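Side-chain contacts in lipoate-protein ligase, putative (Streptococcus pneumoniae, PDB 1VQZ), which is a putative member of the lipoate-protein ligase family, pairing a lipoyl ligase A/B-type catalytic domain with a bacterial C-terminal domain: residues Met13-Asn18 / Tyr216-Tyr221; Glu30-Lys35 / Tyr227-Glu232; Glu40-Leu45 / Lys106-Lys111; Tyr96-Lys101 / Lys111-Pro116. One frame throughout, in Å; residues are numbered along the deposited sequence. Where two conformers were deposited one is given.

Contact 1. Residues Met13-Asn18 / Tyr216-Tyr221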
# COMPACT_ATOMS: atom_id res chain seq x y z
N MSE A 13 9.23 6.36 21.65
CA MSE A 13 9.15 6.93 20.29
C MSE A 13 10.50 6.91 19.58
O MSE A 13 11.51 7.35 20.11
CB MSE A 13 8.67 8.36 20.47
CG MSE A 13 8.17 9.03 19.27
SE MSE A 13 7.19 10.62 19.84
CE MSE A 13 6.32 10.94 18.09
N LYS A 14 10.50 6.36 18.39
CA LYS A 14 11.74 6.05 17.72
C LYS A 14 11.76 6.41 16.25
O LYS A 14 10.72 6.37 15.55
CB LYS A 14 12.05 4.56 17.86
CG LYS A 14 12.16 4.04 19.28
CD LYS A 14 13.34 4.67 19.99
CE LYS A 14 13.26 4.47 21.48
NZ LYS A 14 13.50 3.11 21.80
N TYR A 15 12.96 6.68 15.75
CA TYR A 15 13.19 6.58 14.30
C TYR A 15 14.21 5.51 13.97
O TYR A 15 15.03 5.13 14.83
CB TYR A 15 13.64 7.90 13.71
CG TYR A 15 15.01 8.40 14.16
CD1 TYR A 15 15.13 9.19 15.29
CD2 TYR A 15 16.15 8.15 13.40
CE1 TYR A 15 16.35 9.68 15.71
CE2 TYR A 15 17.38 8.63 13.81
CZ TYR A 15 17.48 9.41 14.97
OH TYR A 15 18.70 9.92 15.39
N ILE A 16 14.15 5.04 12.72
CA ILE A 16 15.07 4.04 12.19
C ILE A 16 15.74 4.60 10.95
O ILE A 16 15.10 5.23 10.11
CB ILE A 16 14.38 2.69 11.84
CG1 ILE A 16 13.86 2.06 13.11
CG2 ILE A 16 15.38 1.71 11.23
CD1 ILE A 16 12.81 1.08 12.91
N ILE A 17 17.06 4.38 10.87
CA ILE A 17 17.82 4.77 9.68
C ILE A 17 18.15 3.50 8.87
O ILE A 17 18.82 2.58 9.33
CB ILE A 17 19.11 5.56 10.08
CG1 ILE A 17 18.71 6.88 10.72
CG2 ILE A 17 20.04 5.79 8.81
CD1 ILE A 17 19.87 7.73 11.11
N ASN A 18 17.65 3.45 7.66
CA ASN A 18 17.92 2.36 6.77
C ASN A 18 18.25 2.89 5.38
O ASN A 18 17.38 3.41 4.72
CB ASN A 18 16.70 1.47 6.68
CG ASN A 18 16.82 0.45 5.56
OD1 ASN A 18 17.94 0.05 5.19
ND2 ASN A 18 15.67 -0.01 5.05
N TYR A 216 13.50 17.90 10.78
CA TYR A 216 12.25 18.47 11.26
C TYR A 216 11.55 17.59 12.30
O TYR A 216 11.05 18.11 13.33
CB TYR A 216 11.28 18.75 10.12
CG TYR A 216 10.13 19.64 10.55
CD1 TYR A 216 9.04 19.11 11.25
CD2 TYR A 216 10.16 21.01 10.32
CE1 TYR A 216 7.98 19.93 11.67
CE2 TYR A 216 9.09 21.84 10.74
CZ TYR A 216 8.02 21.28 11.42
OH TYR A 216 6.97 22.08 11.80
N MSE A 217 11.50 16.28 12.04
CA MSE A 217 10.78 15.36 12.93
C MSE A 217 11.39 15.39 14.33
O MSE A 217 10.66 15.43 15.34
CB MSE A 217 10.74 13.95 12.35
CG MSE A 217 9.70 13.83 11.21
SE MSE A 217 7.77 13.95 11.84
CE MSE A 217 7.65 12.23 12.72
N LYS A 218 12.72 15.43 14.35
CA LYS A 218 13.51 15.46 15.57
C LYS A 218 13.24 16.72 16.39
O LYS A 218 13.25 16.70 17.64
CB LYS A 218 15.02 15.29 15.25
CG LYS A 218 15.38 13.83 14.97
CD LYS A 218 16.62 13.58 14.15
CE LYS A 218 17.84 13.36 14.98
NZ LYS A 218 19.01 12.99 14.15
N LYS A 219 12.94 17.80 15.68
CA LYS A 219 12.72 19.09 16.29
C LYS A 219 11.31 19.08 16.88
O LYS A 219 11.10 19.51 18.00
CB LYS A 219 12.89 20.19 15.23
CG LYS A 219 13.58 21.42 15.75
N GLU A 220 10.37 18.54 16.11
CA GLU A 220 8.98 18.34 16.53
C GLU A 220 8.89 17.38 17.74
O GLU A 220 8.16 17.64 18.70
CB GLU A 220 8.18 17.84 15.31
CG GLU A 220 6.66 17.90 15.42
CD GLU A 220 6.09 19.29 15.13
OE1 GLU A 220 6.41 20.22 15.89
OE2 GLU A 220 5.31 19.43 14.16
N TYR A 221 9.69 16.32 17.72
CA TYR A 221 9.67 15.29 18.76
C TYR A 221 11.04 15.07 19.39
O TYR A 221 11.73 14.07 19.09
CB TYR A 221 9.12 13.98 18.18
CG TYR A 221 7.75 14.11 17.52
CD1 TYR A 221 6.58 14.09 18.28
CD2 TYR A 221 7.63 14.24 16.14
CE1 TYR A 221 5.32 14.20 17.67
CE2 TYR A 221 6.38 14.38 15.52
CZ TYR A 221 5.23 14.36 16.30
OH TYR A 221 4.00 14.48 15.67
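Met13, modelled as selenomethionine, reaches from strand 13-17 to Tyr221, the residue at which the chain leaves helix 206-220. Its CB points toward the helix. CG lies opposite the backbone N (chi1 -165°), and the rest of the chain is extended, which carries the chain end straight to the ring. SE comes first, 3.9 Å from Tyr221 CD1 and oblique to the ring: a Met-aromatic contact with the selenium 4.7 Å from the ring centroid. CE, the tip, lies over one face, 26° off the ring normal, in a CH-pi arrangement displaced toward the rim. How closely CE sits is doubtful, since the carbon-carbon approach is too short to be real and Met13 was deposited in two conformers. One helical turn earlier, Lys218 bends at chi3 and swings its tip to Tyr15. Lys218 CE stands 4.0 Å from Tyr15 CZ, oblique to that ring, and Lys218 NZ is 3.3 Å from Tyr15 OH. Glu215 forms a weak, long ion pair with Lys218. Alternate residues of the strand, Met13 and Tyr15, thus meet one helix end, as expected where a helix packs against the sheet of an alpha/beta ligase domain.

Contact 2. Residues Glu30-Lys35 / Tyr227-Glu232. With EDO (1,2-ethanediol), chain N; EDO (1,2-ethanediol), chain L.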
# COMPACT_ATOMS: atom_id res chain seq x y z
N GLU A 30 10.32 -2.79 7.16
CA GLU A 30 9.13 -2.00 7.52
C GLU A 30 8.11 -2.88 8.23
O GLU A 30 7.53 -2.48 9.26
CB GLU A 30 8.51 -1.33 6.28
CG GLU A 30 7.29 -0.44 6.58
CD GLU A 30 6.59 -0.02 5.32
OE1 GLU A 30 6.29 -0.91 4.51
OE2 GLU A 30 6.35 1.21 5.15
N GLU A 31 7.88 -4.08 7.69
CA GLU A 31 6.95 -5.00 8.34
C GLU A 31 7.40 -5.40 9.75
O GLU A 31 6.57 -5.57 10.70
CB GLU A 31 6.76 -6.27 7.50
CG GLU A 31 5.61 -7.13 8.02
CD GLU A 31 5.44 -8.44 7.26
OE1 GLU A 31 6.41 -9.20 7.05
OE2 GLU A 31 4.30 -8.72 6.90
N TYR A 32 8.71 -5.59 9.88
CA TYR A 32 9.29 -5.92 11.18
C TYR A 32 9.03 -4.82 12.23
O TYR A 32 8.64 -5.09 13.35
CB TYR A 32 10.78 -6.19 11.04
CG TYR A 32 11.34 -6.86 12.27
CD1 TYR A 32 11.19 -8.24 12.46
CD2 TYR A 32 12.02 -6.14 13.23
CE1 TYR A 32 11.67 -8.89 13.62
CE2 TYR A 32 12.54 -6.77 14.39
CZ TYR A 32 12.35 -8.16 14.58
OH TYR A 32 12.85 -8.77 15.69
N ALA A 33 9.23 -3.56 11.84
CA ALA A 33 8.90 -2.47 12.71
C ALA A 33 7.40 -2.46 13.05
O ALA A 33 7.02 -2.36 14.22
CB ALA A 33 9.38 -1.14 12.08
N PHE A 34 6.53 -2.60 12.03
CA PHE A 34 5.08 -2.58 12.22
C PHE A 34 4.63 -3.70 13.15
O PHE A 34 3.92 -3.47 14.16
CB PHE A 34 4.44 -2.76 10.86
CG PHE A 34 2.93 -2.68 10.85
CD1 PHE A 34 2.21 -1.88 11.76
CD2 PHE A 34 2.22 -3.33 9.81
CE1 PHE A 34 0.80 -1.77 11.68
CE2 PHE A 34 0.83 -3.22 9.73
CZ PHE A 34 0.13 -2.44 10.68
N LYS A 35 5.08 -4.92 12.88
CA LYS A 35 4.53 -6.13 13.56
C LYS A 35 5.33 -6.70 14.72
O LYS A 35 4.79 -7.39 15.57
CB LYS A 35 4.27 -7.22 12.52
CG LYS A 35 3.29 -6.82 11.47
CD LYS A 35 3.06 -7.95 10.45
CE LYS A 35 1.97 -7.56 9.42
NZ LYS A 35 1.84 -8.60 8.30
N TYR A 227 16.16 3.92 17.06
CA TYR A 227 16.20 2.46 17.27
C TYR A 227 17.24 1.85 16.32
O TYR A 227 17.11 1.97 15.10
CB TYR A 227 14.84 1.79 17.02
CG TYR A 227 14.76 0.36 17.56
CD1 TYR A 227 14.37 0.13 18.88
CD2 TYR A 227 15.12 -0.75 16.79
CE1 TYR A 227 14.28 -1.16 19.42
CE2 TYR A 227 15.05 -2.09 17.34
CZ TYR A 227 14.62 -2.26 18.65
OH TYR A 227 14.53 -3.50 19.25
N VAL A 228 18.25 1.20 16.87
CA VAL A 228 19.29 0.56 16.09
C VAL A 228 19.12 -0.95 16.21
O VAL A 228 19.13 -1.49 17.31
CB VAL A 228 20.71 0.98 16.59
CG1 VAL A 228 21.83 0.23 15.83
CG2 VAL A 228 20.89 2.45 16.35
N PHE A 229 18.94 -1.59 15.06
CA PHE A 229 18.72 -3.01 15.01
C PHE A 229 19.96 -3.79 15.42
O PHE A 229 21.04 -3.49 14.99
CB PHE A 229 18.27 -3.46 13.59
CG PHE A 229 16.83 -3.15 13.27
CD1 PHE A 229 15.80 -3.64 14.06
CD2 PHE A 229 16.50 -2.39 12.18
CE1 PHE A 229 14.48 -3.35 13.75
CE2 PHE A 229 15.19 -2.08 11.87
CZ PHE A 229 14.16 -2.59 12.64
N SER A 230 19.77 -4.82 16.21
CA SER A 230 20.85 -5.70 16.59
C SER A 230 21.09 -6.63 15.43
O SER A 230 20.24 -6.75 14.54
CB SER A 230 20.44 -6.55 17.80
OG SER A 230 19.38 -7.42 17.41
N GLU A 231 22.21 -7.34 15.47
CA GLU A 231 22.50 -8.41 14.52
C GLU A 231 21.40 -9.48 14.46
O GLU A 231 21.04 -9.99 13.38
CB GLU A 231 23.86 -9.06 14.84
CG GLU A 231 25.07 -8.23 14.39
N GLU A 232 20.85 -9.80 15.63
CA GLU A 232 19.80 -10.79 15.73
C GLU A 232 18.54 -10.31 15.03
O GLU A 232 17.97 -11.05 14.25
CB GLU A 232 19.46 -11.14 17.18
CG GLU A 232 20.54 -11.91 17.95
CD GLU A 232 20.07 -12.36 19.33
OE1 GLU A 232 18.86 -12.25 19.62
OE2 GLU A 232 20.91 -12.85 20.13
C1 EDO N . 6.21 -11.76 10.37
O1 EDO N . 5.60 -10.50 10.66
C2 EDO N . 6.85 -11.64 9.00
O2 EDO N . 5.87 -11.68 7.97
C1 EDO L . 5.85 -0.22 -0.18
O1 EDO L . 5.51 1.01 -0.77
C2 EDO L . 5.45 -0.09 1.27
O2 EDO L . 6.04 -1.12 2.04
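Phe229 and Tyr32 join helix 23-36 to the lead-in of helix 231-245, an aromatic contact between one helix and the N-terminal end of another. The tight part is narrow: Phe229 CE1 comes 3.8 Å from Tyr32 CD2 and 4.0 Å from Tyr32 CE2, reaching the edge of the tyrosine ring near its plane. With planes at 68° and centroids 5.9 Å apart, the pair is oblique, and the two side chains run antiparallel past one another. Tyr32 turns CG away from its backbone N (chi1 -166°), which sets CD2 and CE2 beside Phe229 CE1. Beyond the rings, Tyr32 OH is hydrogen-bonded to Glu236, and His36 stacks on the tyrosine. Ser230 is the N-cap of helix 231-245; its side chain caps a backbone N ahead, and Glu233 returns a carboxylate oxygen to Ser230 N, the reciprocal pattern of a capping box.

Away from the aromatic pair the arrangement is polar, with Lys35 at its more exposed margin. Lys35 reaches back along its own helix to Glu31, whose OE2 also forms a salt bridge with Lys244. A 1,2-ethanediol, probably from the crystallisation liquor, donates a hydrogen bond from O2 to Glu31 OE1, 2.7 Å. The salt bridge from Lys35 NZ to Glu31 OE2 spans 2.8 Å, on the anti side and 34° out of the carboxylate plane.

Contact 3. Residues Glu40-Leu45 / Lys106-Lys111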
# COMPACT_ATOMS: atom_id res chain seq x y z
N GLU A 40 7.72 -0.44 21.23
CA GLU A 40 7.86 0.93 20.79
C GLU A 40 6.49 1.37 20.29
O GLU A 40 6.00 0.82 19.30
CB GLU A 40 8.85 1.01 19.63
CG GLU A 40 10.13 0.22 19.84
CD GLU A 40 10.91 0.67 21.06
OE1 GLU A 40 10.82 1.84 21.48
OE2 GLU A 40 11.62 -0.19 21.61
N ASP A 41 5.90 2.34 20.94
CA ASP A 41 4.55 2.80 20.61
C ASP A 41 4.42 3.63 19.33
O ASP A 41 3.33 3.70 18.74
CB ASP A 41 4.03 3.65 21.74
CG ASP A 41 3.79 2.85 23.01
OD1 ASP A 41 3.50 1.64 22.92
OD2 ASP A 41 3.88 3.45 24.09
N GLN A 42 5.49 4.32 18.94
CA GLN A 42 5.51 5.15 17.73
C GLN A 42 6.84 5.01 17.05
O GLN A 42 7.90 5.20 17.68
CB GLN A 42 5.37 6.64 18.07
CG GLN A 42 3.99 7.10 18.39
CD GLN A 42 3.63 6.86 19.82
OE1 GLN A 42 4.48 6.94 20.71
NE2 GLN A 42 2.35 6.54 20.05
N ILE A 43 6.77 4.76 15.75
CA ILE A 43 7.97 4.52 14.93
C ILE A 43 7.87 5.27 13.61
O ILE A 43 6.82 5.27 12.96
CB ILE A 43 8.26 2.99 14.64
CG1 ILE A 43 8.35 2.17 15.93
CG2 ILE A 43 9.55 2.86 13.83
CD1 ILE A 43 8.39 0.68 15.74
N PHE A 44 8.96 5.95 13.26
CA PHE A 44 9.07 6.75 12.05
C PHE A 44 10.32 6.31 11.26
O PHE A 44 11.42 6.12 11.83
CB PHE A 44 9.16 8.25 12.38
CG PHE A 44 9.38 9.14 11.16
CD1 PHE A 44 8.41 9.24 10.16
CD2 PHE A 44 10.57 9.88 10.98
CE1 PHE A 44 8.63 10.04 9.02
CE2 PHE A 44 10.78 10.69 9.84
CZ PHE A 44 9.81 10.77 8.88
N LEU A 45 10.15 6.14 9.96
CA LEU A 45 11.29 6.00 9.04
C LEU A 45 11.03 6.51 7.64
O LEU A 45 9.89 6.49 7.16
CB LEU A 45 11.80 4.56 8.94
CG LEU A 45 10.89 3.39 8.62
CD1 LEU A 45 11.69 2.21 8.13
CD2 LEU A 45 10.10 2.99 9.91
N LYS A 106 -3.49 9.55 21.88
CA LYS A 106 -2.26 9.97 21.19
C LYS A 106 -2.26 9.58 19.70
O LYS A 106 -2.24 8.40 19.38
CB LYS A 106 -1.02 9.38 21.89
N ALA A 107 -2.26 10.59 18.82
CA ALA A 107 -2.38 10.41 17.37
C ALA A 107 -1.05 10.75 16.69
O ALA A 107 -0.54 11.88 16.78
CB ALA A 107 -3.50 11.27 16.81
N PHE A 108 -0.51 9.74 16.02
CA PHE A 108 0.74 9.85 15.30
C PHE A 108 0.53 9.13 14.01
O PHE A 108 0.57 7.87 13.96
CB PHE A 108 1.86 9.23 16.13
CG PHE A 108 3.21 9.32 15.49
CD1 PHE A 108 3.85 10.53 15.39
CD2 PHE A 108 3.86 8.18 15.02
CE1 PHE A 108 5.13 10.63 14.81
CE2 PHE A 108 5.11 8.26 14.46
CZ PHE A 108 5.75 9.49 14.36
N ASP A 109 0.27 9.90 12.95
CA ASP A 109 -0.31 9.36 11.73
C ASP A 109 -0.00 10.31 10.58
O ASP A 109 0.78 11.22 10.77
CB ASP A 109 -1.81 9.16 11.86
CG ASP A 109 -2.55 10.41 12.36
OD1 ASP A 109 -2.06 11.56 12.21
OD2 ASP A 109 -3.63 10.18 12.95
N PHE A 110 -0.58 10.05 9.41
CA PHE A 110 -0.29 10.83 8.22
C PHE A 110 -0.55 12.29 8.47
O PHE A 110 0.29 13.14 8.18
CB PHE A 110 -1.12 10.37 7.01
CG PHE A 110 -0.75 11.07 5.72
CD1 PHE A 110 0.56 11.05 5.26
CD2 PHE A 110 -1.70 11.75 4.98
CE1 PHE A 110 0.91 11.69 4.09
CE2 PHE A 110 -1.35 12.40 3.81
CZ PHE A 110 -0.05 12.36 3.35
N LYS A 111 -1.74 12.58 8.98
CA LYS A 111 -2.12 13.95 9.34
C LYS A 111 -1.03 14.64 10.15
O LYS A 111 -0.72 15.79 9.90
CB LYS A 111 -3.41 13.96 10.15
CG LYS A 111 -4.62 13.50 9.36
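Phe108 presses its ring against Gln42, and the aliphatic part of the glutamine does the touching. Gln42 CG lies 3.5 Å from Phe108 CD2, oblique to the ring, and Gln42 CB is 3.7 Å from the same atom. The glutamine's first torsion (chi1 -78°, CG beside the backbone N) puts CG at the ring; the bend at chi2 (84°) then turns the amide, whose plane stands 83° from that of the phenyl group. Farther along the strand, the ring edge takes over: Ile43 O lies in the ring plane, 3.8 Å from Phe108 CE2, and Phe44 CB is 4.1 Å from Phe108 CZ. Neither neighbour covers a face. This is a loop residue packed on strand 42-47 of the mixed sheet of the ligase domain, just before helix 110-123 begins. In the next shell, Met13 and Ile98, from the two strands flanking 42-47, also touch the phenyl group. The carbonyl O of Phe108 accepts a weak hydrogen bond from Ser100 OG. Asp109 then starts the helix as its N-cap: its side chain caps a backbone N ahead, and Asp109 N-H is hydrogen-bonded to Ser112 OG, completing a capping box.

Contact 4. Residues Tyr96-Lys101 / Lys111-Pro116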
# COMPACT_ATOMS: atom_id res chain seq x y z
N TYR A 96 7.92 6.83 3.18
CA TYR A 96 7.79 7.17 4.59
C TYR A 96 6.97 6.08 5.25
O TYR A 96 6.07 5.46 4.61
CB TYR A 96 7.16 8.57 4.83
CG TYR A 96 5.72 8.69 4.37
CD1 TYR A 96 5.40 9.07 3.06
CD2 TYR A 96 4.68 8.36 5.24
CE1 TYR A 96 4.07 9.14 2.65
CE2 TYR A 96 3.37 8.41 4.84
CZ TYR A 96 3.06 8.79 3.56
OH TYR A 96 1.72 8.84 3.24
N THR A 97 7.24 5.89 6.55
CA THR A 97 6.50 4.94 7.39
C THR A 97 6.20 5.56 8.75
O THR A 97 7.10 6.00 9.43
CB THR A 97 7.36 3.72 7.63
OG1 THR A 97 7.71 3.16 6.37
CG2 THR A 97 6.67 2.72 8.47
N ILE A 98 4.93 5.59 9.13
CA ILE A 98 4.46 6.11 10.43
C ILE A 98 3.67 4.99 11.10
O ILE A 98 2.57 4.69 10.70
CB ILE A 98 3.55 7.31 10.23
CG1 ILE A 98 4.23 8.33 9.30
CG2 ILE A 98 3.19 7.99 11.55
CD1 ILE A 98 3.25 9.31 8.73
N ILE A 99 4.24 4.41 12.14
CA ILE A 99 3.62 3.35 12.94
C ILE A 99 3.27 3.81 14.33
O ILE A 99 4.06 4.51 15.00
CB ILE A 99 4.58 2.17 13.05
CG1 ILE A 99 4.79 1.54 11.66
CG2 ILE A 99 4.09 1.15 14.05
CD1 ILE A 99 6.16 0.93 11.49
N SER A 100 2.08 3.41 14.77
CA SER A 100 1.58 3.84 16.10
C SER A 100 0.66 2.81 16.71
O SER A 100 -0.17 2.22 16.02
CB SER A 100 0.81 5.16 16.01
OG SER A 100 -0.31 4.94 15.16
N LYS A 101 0.86 2.56 17.98
CA LYS A 101 -0.08 1.89 18.82
C LYS A 101 -1.39 2.66 18.81
O LYS A 101 -1.43 3.89 18.94
CB LYS A 101 0.46 1.84 20.25
CG LYS A 101 -0.47 1.17 21.28
CD LYS A 101 0.17 1.16 22.68
CE LYS A 101 -0.71 0.39 23.67
NZ LYS A 101 -0.01 0.03 24.96
N LYS A 111 -1.74 12.58 8.98
CA LYS A 111 -2.12 13.95 9.34
C LYS A 111 -1.03 14.64 10.15
O LYS A 111 -0.72 15.79 9.90
CB LYS A 111 -3.41 13.96 10.15
CG LYS A 111 -4.62 13.50 9.36
N SER A 112 -0.46 13.96 11.14
CA SER A 112 0.54 14.61 11.97
C SER A 112 1.88 14.80 11.24
O SER A 112 2.58 15.76 11.51
CB SER A 112 0.69 13.90 13.33
OG SER A 112 1.06 12.56 13.24
N PHE A 113 2.22 13.89 10.33
CA PHE A 113 3.44 13.97 9.48
C PHE A 113 3.33 15.09 8.46
O PHE A 113 4.33 15.72 8.07
CB PHE A 113 3.63 12.62 8.79
CG PHE A 113 4.76 12.55 7.78
CD1 PHE A 113 6.07 12.76 8.15
CD2 PHE A 113 4.48 12.24 6.43
CE1 PHE A 113 7.12 12.64 7.20
CE2 PHE A 113 5.50 12.12 5.48
CZ PHE A 113 6.83 12.31 5.85
N SER A 114 2.10 15.36 8.05
CA SER A 114 1.82 16.26 6.95
C SER A 114 2.29 17.69 7.26
O SER A 114 2.71 18.41 6.38
CB SER A 114 0.32 16.23 6.66
OG SER A 114 -0.38 17.06 7.59
N THR A 115 2.21 18.10 8.53
CA THR A 115 2.67 19.42 8.93
C THR A 115 4.19 19.56 8.76
O THR A 115 4.64 20.54 8.13
CB THR A 115 2.18 19.83 10.35
OG1 THR A 115 0.83 20.29 10.24
CG2 THR A 115 3.00 20.96 10.92
N PRO A 116 4.97 18.64 9.35
CA PRO A 116 6.40 18.54 9.06
C PRO A 116 6.75 18.57 7.56
O PRO A 116 7.67 19.30 7.17
CB PRO A 116 6.81 17.22 9.71
CG PRO A 116 5.87 17.06 10.83
CD PRO A 116 4.56 17.64 10.37
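Tyr96 and Phe113 form an offset stack: their ring planes are inclined by 30° and their centroids lie 4.9 Å apart. The overlap is partial. Phe113 CE2 sits over one face of the tyrosine near its rim, 3.6 Å from Tyr96 CG, and Phe113 CZ reaches back to 3.9 Å from Tyr96 CB. Tyr96 adopts the less common rotamer with CG between the backbone N and the carbonyl carbon (chi1 65°), which folds the ring over its own backbone and presents a face to the helix. Its hydroxyl is hydrogen-bonded to Asn146. Phe113 places CG trans to its backbone N (chi1 174°), which carries the ring to Tyr96. Two residues along, on the same side of the strand, the longer branch of Ile98 extends through CG1 to CD1, which packs tightly at 3.3 Å from Phe113 CB and 3.7 Å from Phe113 CG, oblique to the ring. Ile98 CD1, near its root, and the Tyr96 ring, near its tip, meet Phe113 from the same side. This is helix-on-sheet packing in the ligase domain: helix 110-123 follows strand 93-101 in the chain and lies back against it. Phe44 and Leu213 also touch Phe113. The helix itself departs from regularity here. Pro116 has no amide hydrogen to give to the preceding turn, and the helix kinks there. Just before it, Ser114 OG bonds to Lys111 O at 2.7 Å, with OG tilted from the carbonyl plane.

Along the chain the segments run 13-18, 30-35, 40-45, 96-101, 106-111, 111-116, 216-221 and 227-232, so contacts 1 and 2 alternate and span 3 and 4. Those two are closest, with centres about 5 Å apart; they share Lys111 and helix 110-123. Contact 1 lies about 10 Å from each, centre to centre. Strands 13-17, 42-47 and 93-101 are neighbours in one mixed sheet, joined by probable hydrogen bonds such as Phe44 N to Lys14 O and Thr97 N to Leu45 O. Contact 2, its centre about 15 to 18 Å away, brings helix 23-36 to the sheet through a probable Glu30 OE2 to Thr97 OG1 hydrogen bond and packing of Ala33 and Phe34 on Ile99. Distant chain regions thus assemble around a single sheet.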